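Local coordinates for protein probable D-tyrosyl-tRNA(Tyr) deacylase 1 (Homo sapiens, PDB 2OKV) that removes D-amino acids from mischarged tRNAs, and glycine from tRNA(Ala), as a homodimeric editing enzyme, and may also act in DNA replication, at residues Y72-V77 against K115-E120. Sequence-based numbering, arbitrary orientation.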
loop_
_atom_site.group_PDB
_atom_site.type_symbol
_atom_site.label_atom_id
_atom_site.label_comp_id
_atom_site.label_asym_id
_atom_site.label_seq_id
_atom_site.Cartn_x
_atom_site.Cartn_y
_atom_site.Cartn_z
ATOM N N TYR B 72 18.887 3.455 -6.259
ATOM C CA TYR B 72 18.130 2.243 -6.003
ATOM C C TYR B 72 17.104 2.044 -7.129
ATOM O O TYR B 72 17.036 2.846 -8.070
ATOM C CB TYR B 72 17.459 2.297 -4.623
ATOM C CG TYR B 72 18.364 1.957 -3.440
ATOM C CD1 TYR B 72 17.921 2.136 -2.124
ATOM C CD2 TYR B 72 19.655 1.451 -3.630
ATOM C CE1 TYR B 72 18.729 1.811 -1.031
ATOM C CE2 TYR B 72 20.482 1.137 -2.542
ATOM C CZ TYR B 72 20.004 1.313 -1.249
ATOM O OH TYR B 72 20.812 0.996 -0.172
ATOM N N GLU B 73 16.324 0.975 -7.042
ATOM C CA GLU B 73 15.418 0.608 -8.142
ATOM C C GLU B 73 13.977 1.001 -7.843
ATOM O O GLU B 73 13.630 1.324 -6.700
ATOM C CB GLU B 73 15.500 -0.891 -8.443
ATOM C CG GLU B 73 16.787 -1.333 -9.145
ATOM C CD GLU B 73 17.010 -2.841 -9.044
ATOM O OE1 GLU B 73 16.933 -3.540 -10.078
ATOM O OE2 GLU B 73 17.255 -3.324 -7.915
ATOM N N ILE B 74 13.143 0.977 -8.881
ATOM C CA ILE B 74 11.724 1.278 -8.745
ATOM C C ILE B 74 10.952 0.194 -9.497
ATOM O O ILE B 74 11.221 -0.062 -10.658
ATOM C CB ILE B 74 11.349 2.655 -9.360
ATOM C CG1 ILE B 74 12.155 3.789 -8.711
ATOM C CG2 ILE B 74 9.825 2.891 -9.266
ATOM C CD1 ILE B 74 12.001 5.136 -9.393
ATOM N N LEU B 75 10.028 -0.463 -8.807
ATOM C CA LEU B 75 9.076 -1.359 -9.451
ATOM C C LEU B 75 7.711 -0.668 -9.494
ATOM O O LEU B 75 7.111 -0.425 -8.451
ATOM C CB LEU B 75 8.975 -2.681 -8.675
ATOM C CG LEU B 75 7.902 -3.692 -9.120
ATOM C CD1 LEU B 75 8.193 -4.175 -10.528
ATOM C CD2 LEU B 75 7.800 -4.876 -8.133
ATOM N N CYS B 76 7.228 -0.337 -10.690
ATOM C CA CYS B 76 5.894 0.283 -10.832
ATOM C C CYS B 76 4.883 -0.732 -11.314
ATOM O O CYS B 76 5.139 -1.511 -12.249
ATOM C CB CYS B 76 5.869 1.463 -11.821
ATOM S SG CYS B 76 7.114 2.659 -11.570
ATOM N N VAL B 77 3.711 -0.708 -10.698
ATOM C CA VAL B 77 2.615 -1.560 -11.148
ATOM C C VAL B 77 1.356 -0.712 -11.213
ATOM O O VAL B 77 1.084 0.063 -10.300
ATOM C CB VAL B 77 2.413 -2.772 -10.212
ATOM C CG1 VAL B 77 1.262 -3.655 -10.709
ATOM C CG2 VAL B 77 3.690 -3.590 -10.129
ATOM N N LYS B 115 13.148 8.382 -18.476
ATOM C CA LYS B 115 13.961 9.456 -19.034
ATOM C C LYS B 115 14.453 10.460 -17.979
ATOM O O LYS B 115 15.501 11.086 -18.162
ATOM C CB LYS B 115 13.267 10.137 -20.218
ATOM C CG LYS B 115 12.468 11.398 -19.916
ATOM C CD LYS B 115 12.151 12.106 -21.233
ATOM C CE LYS B 115 10.858 12.910 -21.175
ATOM N NZ LYS B 115 10.331 13.080 -22.571
ATOM N N THR B 116 13.701 10.601 -16.888
ATOM C CA THR B 116 14.063 11.508 -15.786
ATOM C C THR B 116 15.077 10.863 -14.844
ATOM O O THR B 116 15.862 11.563 -14.197
ATOM C CB THR B 116 12.803 11.960 -14.988
ATOM O OG1 THR B 116 11.888 12.598 -15.882
ATOM C CG2 THR B 116 13.157 12.953 -13.857
ATOM N N TYR B 117 15.025 9.533 -14.738
ATOM C CA TYR B 117 15.936 8.750 -13.900
ATOM C C TYR B 117 16.839 7.891 -14.790
ATOM O O TYR B 117 17.441 8.405 -15.732
ATOM C CB TYR B 117 15.129 7.893 -12.910
ATOM C CG TYR B 117 15.929 7.185 -11.821
ATOM C CD1 TYR B 117 17.251 7.569 -11.498
ATOM C CD2 TYR B 117 15.351 6.143 -11.100
ATOM C CE1 TYR B 117 17.971 6.906 -10.471
ATOM C CE2 TYR B 117 16.046 5.482 -10.089
ATOM C CZ TYR B 117 17.345 5.868 -9.775
ATOM O OH TYR B 117 18.001 5.192 -8.777
ATOM N N ARG B 118 16.935 6.596 -14.496
ATOM C CA ARG B 118 17.703 5.664 -15.323
ATOM C C ARG B 118 16.782 4.511 -15.757
ATOM O O ARG B 118 16.168 3.855 -14.912
ATOM C CB ARG B 118 18.920 5.127 -14.558
ATOM C CG ARG B 118 19.917 6.205 -14.122
ATOM C CD ARG B 118 21.197 5.620 -13.532
ATOM N NE ARG B 118 22.112 6.681 -13.092
ATOM C CZ ARG B 118 23.080 7.216 -13.837
ATOM N NH1 ARG B 118 23.851 8.182 -13.331
ATOM N NH2 ARG B 118 23.287 6.795 -15.085
ATOM N N PRO B 119 16.698 4.249 -17.076
ATOM C CA PRO B 119 15.774 3.235 -17.590
ATOM C C PRO B 119 15.989 1.854 -16.972
ATOM O O PRO B 119 15.017 1.163 -16.657
ATOM C CB PRO B 119 16.093 3.197 -19.093
ATOM C CG PRO B 119 16.713 4.527 -19.378
ATOM C CD PRO B 119 17.487 4.875 -18.154
ATOM N N GLU B 120 17.249 1.473 -16.773
ATOM C CA GLU B 120 17.599 0.127 -16.306
ATOM C C GLU B 120 17.223 -0.142 -14.859
ATOM O O GLU B 120 17.176 -1.301 -14.432
ATOM C CB GLU B 120 19.097 -0.150 -16.519
ATOM C CG GLU B 120 20.029 0.608 -15.572
ATOM C CD GLU B 120 20.354 2.029 -16.022
ATOM O OE1 GLU B 120 19.879 2.461 -17.095
ATOM O OE2 GLU B 120 21.106 2.718 -15.290
#
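Y117 meets the residue just before strand 73-78 through a single hydrogen bond: its phenol OH donates to the backbone O of Y72, 2.6 Å away. The hydroxyl lies in the carbonyl plane on a lone pair, with a C=O...OH angle of 140°, and Y72 O in turn sits at the edge of the ring, near its plane. Tyrosine suits this place because its ring can be buried while the hydroxyl at its end satisfies a main-chain acceptor. CG of Y117 stands anti to its own N (chi1 -171°), which directs the ring away from the end of helix 99-116, toward Y72 and I74. Strand 73-78, helix 99-116 and the parallel neighbouring strand 122-124 form a beta-alpha-beta crossover of this DTD-family protein; Y117, the first residue to leave helical geometry, lies at the turn from the helix into the second strand, and I74 makes backbone hydrogen bonds with L121 and K123. The apolar part rests on one pair of side chains. I74 reaches out with its CD1, which lies 3.9 Å from CD2 of Y117 and approaches the ring obliquely. A branched aliphatic side chain fits this buried strand position, where L50 of helix 39-51 and I122 touch both I74 and Y117.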